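Local coordinates for protein carbonic anhydrase (Sordaria macrospora, PDB 4O1K) that catalyses the reversible hydration of carbon dioxide to bicarbonate as a tetrameric, zinc-dependent beta-class carbonic anhydrase, at residues L102-G114 and G187-R199. Sequence-based numbering, arbitrary orientation.
Sequences LKVKHIVVCGHYG and GFPVIHGWVFNFR. With ZN (zinc ion), chain B.
Ile107 O takes the amide of His192 at 2.9 Å and, from Ile191 CA, a C-H...O contact at 3.3 Å. The same pairing recurs along parallel strands 106-112 and 190-197, from Val190 N on Lys105 O to Tyr113 N on Phe196 O. On the face carrying His106, His192 and Trp194, His106 ND1 and His192 NE2 share a hydrogen bond of 3.0 Å, the two rings meeting rim to rim with planes 35° apart. Val108 sets CG2 over the six-membered ring of Trp194, 4.0 Å from its centroid, and Phe22 of a second subunit meets that indole edge-to-face. Just ahead of the two strands, Lys105 NZ sits over the Phe188 ring in a cation-pi contact. With chi1 at -179°, Val195 turns CG1 away from its own backbone N and 3.6 Å above the centre of the Tyr113 ring, whose OH is hydrogen-bonded to Glu163. Trimmed to an alanine, Tyr113 would probably leave Val195 CG1 without its aromatic cover and Glu163 without that hydroxyl. Next door, His112 swings NE2 onto zinc at 2.1 Å, joining Cys56, Asp58 and Cys115: the metal site at the C-terminal end of a central parallel strand in the beta-carbonic anhydrase alpha/beta fold.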
ATOM      1  N   LEU A 102       9.575   7.570 -19.064  1.00 44.45           N
ATOM      2  CA  LEU A 102      10.254   8.861 -19.226  1.00 45.36           C
ATOM      3  C   LEU A 102      11.728   8.717 -19.626  1.00 43.84           C
ATOM      4  O   LEU A 102      12.329   9.675 -20.122  1.00 43.20           O
ATOM      5  CB  LEU A 102      10.113   9.735 -17.965  1.00 44.73           C
ATOM      6  CG  LEU A 102       8.696  10.247 -17.669  1.00 45.79           C
ATOM      7  CD1 LEU A 102       8.622  10.987 -16.331  1.00 46.19           C
ATOM      8  CD2 LEU A 102       8.218  11.146 -18.782  1.00 46.09           C
ATOM      9  N   LYS A 103      12.310   7.535 -19.387  1.00 38.01           N
ATOM     10  CA  LYS A 103      13.708   7.263 -19.754  1.00 35.90           C
ATOM     11  C   LYS A 103      14.656   8.258 -19.087  1.00 36.25           C
ATOM     12  O   LYS A 103      15.570   8.816 -19.702  1.00 34.59           O
ATOM     13  CB  LYS A 103      13.892   7.279 -21.271  1.00 42.89           C
ATOM     14  CG  LYS A 103      12.890   6.418 -22.035  1.00 49.98           C
ATOM     15  CD  LYS A 103      13.288   4.961 -22.020  1.00 55.34           C
ATOM     16  CE  LYS A 103      12.424   4.131 -22.977  1.00 61.58           C
ATOM     17  NZ  LYS A 103      12.161   2.754 -22.428  1.00 64.65           N
ATOM     18  N   VAL A 104      14.404   8.464 -17.802  1.00 30.85           N
ATOM     19  CA  VAL A 104      15.215   9.268 -16.931  1.00 32.11           C
ATOM     20  C   VAL A 104      16.668   8.747 -16.954  1.00 33.89           C
ATOM     21  O   VAL A 104      16.880   7.543 -17.053  1.00 32.38           O
ATOM     22  CB  VAL A 104      14.494   9.228 -15.549  1.00 42.37           C
ATOM     23  CG1 VAL A 104      15.354   8.702 -14.429  1.00 45.63           C
ATOM     24  CG2 VAL A 104      13.811  10.570 -15.252  1.00 37.29           C
ATOM     25  N   LYS A 105      17.659   9.646 -16.943  1.00 28.98           N
ATOM     26  CA  LYS A 105      19.059   9.225 -16.969  1.00 32.78           C
ATOM     27  C   LYS A 105      19.655   9.078 -15.573  1.00 32.43           C
ATOM     28  O   LYS A 105      20.687   8.399 -15.388  1.00 32.31           O
ATOM     29  CB  LYS A 105      19.903  10.234 -17.757  1.00 38.93           C
ATOM     30  CG  LYS A 105      20.086   9.901 -19.233  1.00 47.15           C
ATOM     31  CD  LYS A 105      18.876  10.187 -20.067  1.00 54.48           C
ATOM     32  CE  LYS A 105      19.318  10.472 -21.506  1.00 60.15           C
ATOM     33  NZ  LYS A 105      20.161   9.353 -22.024  1.00 64.55           N
ATOM     34  N   HIS A 106      19.006   9.713 -14.595  1.00 32.92           N
ATOM     35  CA  HIS A 106      19.495   9.736 -13.229  1.00 30.85           C
ATOM     36  C   HIS A 106      18.344   9.510 -12.253  1.00 31.97           C
ATOM     37  O   HIS A 106      17.235  10.002 -12.460  1.00 30.39           O
ATOM     38  CB  HIS A 106      20.117  11.104 -12.920  1.00 33.96           C
ATOM     39  CG  HIS A 106      21.237  11.481 -13.834  1.00 38.29           C
ATOM     40  ND1 HIS A 106      22.532  11.047 -13.638  1.00 40.80           N
ATOM     41  CD2 HIS A 106      21.262  12.264 -14.943  1.00 40.97           C
ATOM     42  CE1 HIS A 106      23.307  11.545 -14.594  1.00 39.71           C
ATOM     43  NE2 HIS A 106      22.561  12.283 -15.399  1.00 34.36           N
ATOM     44  N   ILE A 107      18.607   8.778 -11.175  1.00 34.95           N
ATOM     45  CA  ILE A 107      17.650   8.735 -10.066  1.00 27.18           C
ATOM     46  C   ILE A 107      18.437   9.171  -8.837  1.00 27.58           C
ATOM     47  O   ILE A 107      19.487   8.631  -8.569  1.00 28.20           O
ATOM     48  CB  ILE A 107      17.099   7.334  -9.838  1.00 27.48           C
ATOM     49  CG1 ILE A 107      16.343   6.838 -11.075  1.00 28.22           C
ATOM     50  CG2 ILE A 107      16.093   7.348  -8.650  1.00 26.96           C
ATOM     51  CD1 ILE A 107      15.744   5.415 -10.924  1.00 34.78           C
ATOM     52  N   VAL A 108      17.959  10.185  -8.121  1.00 27.39           N
ATOM     53  CA  VAL A 108      18.671  10.695  -6.948  1.00 22.38           C
ATOM     54  C   VAL A 108      17.750  10.445  -5.768  1.00 23.06           C
ATOM     55  O   VAL A 108      16.573  10.768  -5.863  1.00 26.65           O
ATOM     56  CB  VAL A 108      18.792  12.220  -7.048  1.00 29.27           C
ATOM     57  CG1 VAL A 108      19.296  12.802  -5.719  1.00 30.94           C
ATOM     58  CG2 VAL A 108      19.705  12.618  -8.244  1.00 26.11           C
ATOM     59  N   VAL A 109      18.279   9.886  -4.684  1.00 22.47           N
ATOM     60  CA  VAL A 109      17.574   9.906  -3.401  1.00 25.57           C
ATOM     61  C   VAL A 109      18.300  10.962  -2.605  1.00 23.88           C
ATOM     62  O   VAL A 109      19.509  10.850  -2.386  1.00 25.78           O
ATOM     63  CB  VAL A 109      17.689   8.567  -2.665  1.00 24.54           C
ATOM     64  CG1 VAL A 109      17.099   8.677  -1.255  1.00 26.62           C
ATOM     65  CG2 VAL A 109      16.941   7.498  -3.440  1.00 26.90           C
ATOM     66  N   CYS A 110      17.572  11.999  -2.189  1.00 22.71           N
ATOM     67  CA  CYS A 110      18.204  13.084  -1.447  1.00 25.04           C
ATOM     68  C   CYS A 110      17.634  13.146  -0.052  1.00 28.63           C
ATOM     69  O   CYS A 110      16.430  13.401   0.122  1.00 28.88           O
ATOM     70  CB  CYS A 110      17.956  14.417  -2.146  1.00 27.25           C
ATOM     71  SG  CYS A 110      18.985  15.763  -1.453  1.00 32.72           S
ATOM     72  N   GLY A 111      18.471  12.894   0.948  1.00 26.53           N
ATOM     73  CA  GLY A 111      18.003  13.085   2.310  1.00 26.95           C
ATOM     74  C   GLY A 111      18.422  14.471   2.758  1.00 28.19           C
ATOM     75  O   GLY A 111      18.973  15.241   1.967  1.00 28.00           O
ATOM     76  N   HIS A 112      18.175  14.794   4.023  1.00 31.17           N
ATOM     77  CA  HIS A 112      18.609  16.106   4.507  1.00 30.81           C
ATOM     78  C   HIS A 112      18.832  16.056   6.001  1.00 30.80           C
ATOM     79  O   HIS A 112      18.115  15.349   6.722  1.00 29.62           O
ATOM     80  CB  HIS A 112      17.631  17.218   4.088  1.00 31.74           C
ATOM     81  CG  HIS A 112      16.282  17.113   4.728  1.00 32.42           C
ATOM     82  ND1 HIS A 112      15.773  18.095   5.552  1.00 36.40           N
ATOM     83  CD2 HIS A 112      15.346  16.134   4.683  1.00 33.08           C
ATOM     84  CE1 HIS A 112      14.590  17.711   6.010  1.00 34.98           C
ATOM     85  NE2 HIS A 112      14.304  16.535   5.484  1.00 29.92           N
ATOM     86  N   TYR A 113      19.866  16.757   6.468  1.00 32.58           N
ATOM     87  CA  TYR A 113      20.144  16.745   7.905  1.00 36.08           C
ATOM     88  C   TYR A 113      19.062  17.515   8.613  1.00 38.69           C
ATOM     89  O   TYR A 113      18.501  18.473   8.055  1.00 39.64           O
ATOM     90  CB  TYR A 113      21.522  17.348   8.230  1.00 35.22           C
ATOM     91  CG  TYR A 113      22.664  16.547   7.642  1.00 39.74           C
ATOM     92  CD1 TYR A 113      22.862  15.218   7.999  1.00 39.02           C
ATOM     93  CD2 TYR A 113      23.541  17.110   6.736  1.00 43.60           C
ATOM     94  CE1 TYR A 113      23.898  14.475   7.456  1.00 41.16           C
ATOM     95  CE2 TYR A 113      24.590  16.374   6.196  1.00 45.36           C
ATOM     96  CZ  TYR A 113      24.759  15.055   6.561  1.00 43.78           C
ATOM     97  OH  TYR A 113      25.786  14.308   6.022  1.00 43.43           O
ATOM     98  N   GLY A 114      18.765  17.108   9.844  1.00 42.46           N
ATOM     99  CA  GLY A 114      17.708  17.760  10.585  1.00 44.67           C
ATOM    100  C   GLY A 114      16.344  17.195  10.242  1.00 44.17           C
ATOM    101  O   GLY A 114      15.338  17.689  10.740  1.00 45.20           O
ATOM    102  N   GLY A 187      22.737   1.144 -19.801  1.00 45.52           N
ATOM    103  CA  GLY A 187      23.763   1.772 -18.984  1.00 45.68           C
ATOM    104  C   GLY A 187      23.224   2.955 -18.188  1.00 46.34           C
ATOM    105  O   GLY A 187      23.981   3.662 -17.505  1.00 48.78           O
ATOM    106  N   PHE A 188      21.915   3.182 -18.291  1.00 40.24           N
ATOM    107  CA  PHE A 188      21.245   4.206 -17.481  1.00 38.54           C
ATOM    108  C   PHE A 188      19.902   3.653 -17.001  1.00 33.40           C
ATOM    109  O   PHE A 188      19.420   2.665 -17.556  1.00 36.40           O
ATOM    110  CB  PHE A 188      21.113   5.544 -18.243  1.00 41.02           C
ATOM    111  CG  PHE A 188      20.155   5.531 -19.417  1.00 43.91           C
ATOM    112  CD1 PHE A 188      20.638   5.610 -20.715  1.00 48.14           C
ATOM    113  CD2 PHE A 188      18.775   5.533 -19.220  1.00 43.89           C
ATOM    114  CE1 PHE A 188      19.771   5.628 -21.793  1.00 51.28           C
ATOM    115  CE2 PHE A 188      17.903   5.539 -20.292  1.00 47.50           C
ATOM    116  CZ  PHE A 188      18.398   5.590 -21.577  1.00 51.08           C
ATOM    117  N   PRO A 189      19.290   4.259 -15.954  1.00 33.49           N
ATOM    118  CA  PRO A 189      19.753   5.386 -15.139  1.00 34.31           C
ATOM    119  C   PRO A 189      20.843   4.992 -14.164  1.00 36.07           C
ATOM    120  O   PRO A 189      20.986   3.821 -13.800  1.00 34.90           O
ATOM    121  CB  PRO A 189      18.496   5.784 -14.348  1.00 36.11           C
ATOM    122  CG  PRO A 189      17.716   4.513 -14.225  1.00 37.20           C
ATOM    123  CD  PRO A 189      17.934   3.825 -15.564  1.00 36.42           C
ATOM    124  N   VAL A 190      21.627   5.975 -13.744  1.00 32.97           N
ATOM    125  CA  VAL A 190      22.522   5.727 -12.636  1.00 32.63           C
ATOM    126  C   VAL A 190      21.900   6.361 -11.399  1.00 30.67           C
ATOM    127  O   VAL A 190      21.107   7.314 -11.480  1.00 33.90           O
ATOM    128  CB  VAL A 190      23.949   6.240 -12.888  1.00 45.72           C
ATOM    129  CG1 VAL A 190      24.598   5.463 -14.053  1.00 48.96           C
ATOM    130  CG2 VAL A 190      23.940   7.727 -13.178  1.00 47.73           C
ATOM    131  N   ILE A 191      22.272   5.820 -10.263  1.00 30.16           N
ATOM    132  CA  ILE A 191      21.646   6.174  -9.009  1.00 30.85           C
ATOM    133  C   ILE A 191      22.589   6.963  -8.121  1.00 35.42           C
ATOM    134  O   ILE A 191      23.773   6.604  -7.996  1.00 37.14           O
ATOM    135  CB  ILE A 191      21.241   4.894  -8.321  1.00 37.42           C
ATOM    136  CG1 ILE A 191      19.897   4.455  -8.885  1.00 44.17           C
ATOM    137  CG2 ILE A 191      21.144   5.070  -6.830  1.00 40.33           C
ATOM    138  CD1 ILE A 191      19.480   3.188  -8.360  1.00 47.59           C
ATOM    139  N   HIS A 192      22.068   8.020  -7.500  1.00 30.35           N
ATOM    140  CA  HIS A 192      22.874   8.862  -6.622  1.00 32.27           C
ATOM    141  C   HIS A 192      22.218   8.978  -5.264  1.00 32.13           C
ATOM    142  O   HIS A 192      20.985   9.005  -5.173  1.00 30.81           O
ATOM    143  CB  HIS A 192      22.990  10.269  -7.179  1.00 37.22           C
ATOM    144  CG  HIS A 192      23.373  10.329  -8.618  1.00 39.13           C
ATOM    145  ND1 HIS A 192      24.685  10.419  -9.038  1.00 44.44           N
ATOM    146  CD2 HIS A 192      22.615  10.368  -9.739  1.00 42.88           C
ATOM    147  CE1 HIS A 192      24.715  10.480 -10.359  1.00 42.93           C
ATOM    148  NE2 HIS A 192      23.473  10.461 -10.808  1.00 41.37           N
ATOM    149  N   GLY A 193      23.047   9.051  -4.220  1.00 29.70           N
ATOM    150  CA  GLY A 193      22.549   9.272  -2.870  1.00 29.75           C
ATOM    151  C   GLY A 193      23.187  10.557  -2.384  1.00 26.21           C
ATOM    152  O   GLY A 193      24.386  10.617  -2.227  1.00 27.59           O
ATOM    153  N   TRP A 194      22.380  11.575  -2.143  1.00 24.79           N
ATOM    154  CA  TRP A 194      22.904  12.881  -1.741  1.00 28.76           C
ATOM    155  C   TRP A 194      22.229  13.308  -0.458  1.00 30.40           C
ATOM    156  O   TRP A 194      21.195  12.734  -0.063  1.00 27.92           O
ATOM    157  CB  TRP A 194      22.626  13.909  -2.835  1.00 30.50           C
ATOM    158  CG  TRP A 194      23.301  13.660  -4.181  1.00 31.66           C
ATOM    159  CD1 TRP A 194      24.357  12.819  -4.449  1.00 32.16           C
ATOM    160  CD2 TRP A 194      22.948  14.271  -5.437  1.00 33.85           C
ATOM    161  NE1 TRP A 194      24.685  12.891  -5.802  1.00 28.21           N
ATOM    162  CE2 TRP A 194      23.826  13.763  -6.424  1.00 31.82           C
ATOM    163  CE3 TRP A 194      21.968  15.198  -5.824  1.00 33.82           C
ATOM    164  CZ2 TRP A 194      23.761  14.167  -7.773  1.00 34.99           C
ATOM    165  CZ3 TRP A 194      21.903  15.593  -7.168  1.00 35.20           C
ATOM    166  CH2 TRP A 194      22.786  15.070  -8.121  1.00 36.98           C
ATOM    167  N   VAL A 195      22.816  14.286   0.231  1.00 29.33           N
ATOM    168  CA  VAL A 195      22.210  14.780   1.454  1.00 27.37           C
ATOM    169  C   VAL A 195      22.369  16.286   1.452  1.00 31.55           C
ATOM    170  O   VAL A 195      23.474  16.780   1.211  1.00 35.92           O
ATOM    171  CB  VAL A 195      22.877  14.211   2.719  1.00 32.23           C
ATOM    172  CG1 VAL A 195      22.165  14.749   3.961  1.00 30.31           C
ATOM    173  CG2 VAL A 195      22.807  12.711   2.735  1.00 37.59           C
ATOM    174  N   PHE A 196      21.267  17.005   1.680  1.00 28.67           N
ATOM    175  CA  PHE A 196      21.264  18.463   1.736  1.00 29.19           C
ATOM    176  C   PHE A 196      21.435  18.920   3.168  1.00 30.98           C
ATOM    177  O   PHE A 196      20.946  18.259   4.108  1.00 29.91           O
ATOM    178  CB  PHE A 196      19.955  19.017   1.146  1.00 28.92           C
ATOM    179  CG  PHE A 196      19.838  20.499   1.220  1.00 30.72           C
ATOM    180  CD1 PHE A 196      20.607  21.316   0.397  1.00 35.00           C
ATOM    181  CD2 PHE A 196      18.939  21.090   2.100  1.00 35.62           C
ATOM    182  CE1 PHE A 196      20.491  22.704   0.463  1.00 38.73           C
ATOM    183  CE2 PHE A 196      18.824  22.480   2.177  1.00 36.95           C
ATOM    184  CZ  PHE A 196      19.604  23.282   1.361  1.00 37.45           C
ATOM    185  N   ASN A 197      22.122  20.052   3.338  1.00 28.97           N
ATOM    186  CA  ASN A 197      22.469  20.553   4.652  1.00 30.89           C
ATOM    187  C   ASN A 197      21.918  21.975   4.728  1.00 32.41           C
ATOM    188  O   ASN A 197      22.453  22.900   4.072  1.00 36.19           O
ATOM    189  CB  ASN A 197      24.005  20.586   4.811  1.00 38.57           C
ATOM    190  CG  ASN A 197      24.449  20.859   6.243  1.00 46.80           C
ATOM    191  OD1 ASN A 197      23.649  21.230   7.106  1.00 50.46           O
ATOM    192  ND2 ASN A 197      25.733  20.680   6.499  1.00 44.66           N
ATOM    193  N   PHE A 198      20.859  22.155   5.513  1.00 35.94           N
ATOM    194  CA  PHE A 198      20.159  23.431   5.619  1.00 42.43           C
ATOM    195  C   PHE A 198      21.030  24.508   6.270  1.00 42.11           C
ATOM    196  O   PHE A 198      20.693  25.695   6.216  1.00 45.49           O
ATOM    197  CB  PHE A 198      18.893  23.243   6.457  1.00 49.56           C
ATOM    198  CG  PHE A 198      19.179  22.884   7.891  1.00 59.32           C
ATOM    199  CD1 PHE A 198      19.289  21.559   8.280  1.00 62.60           C
ATOM    200  CD2 PHE A 198      19.361  23.875   8.847  1.00 64.47           C
ATOM    201  CE1 PHE A 198      19.563  21.224   9.599  1.00 65.66           C
ATOM    202  CE2 PHE A 198      19.639  23.553  10.171  1.00 66.89           C
ATOM    203  CZ  PHE A 198      19.739  22.224  10.547  1.00 66.96           C
ATOM    204  N   ARG A 199      22.120  24.088   6.911  1.00 41.15           N
ATOM    205  CA  ARG A 199      22.997  25.002   7.640  1.00 48.06           C
ATOM    206  C   ARG A 199      23.897  25.830   6.738  1.00 48.12           C
ATOM    207  O   ARG A 199      24.231  26.974   7.078  1.00 44.60           O
ATOM    208  CB  ARG A 199      23.857  24.220   8.633  1.00 55.86           C
ATOM    209  CG  ARG A 199      23.184  24.001   9.979  1.00 62.21           C
ATOM    210  CD  ARG A 199      23.390  22.593  10.497  1.00 68.93           C
ATOM    211  NE  ARG A 199      23.211  22.534  11.944  1.00 75.70           N
ATOM    212  CZ  ARG A 199      22.910  21.429  12.621  1.00 80.65           C
ATOM    213  NH1 ARG A 199      22.774  21.476  13.942  1.00 80.87           N
ATOM    214  NH2 ARG A 199      22.739  20.276  11.980  1.00 82.77           N
TER
HETATM  215 ZN    ZN B 301      12.923  15.111   6.180  1.00 32.74          ZN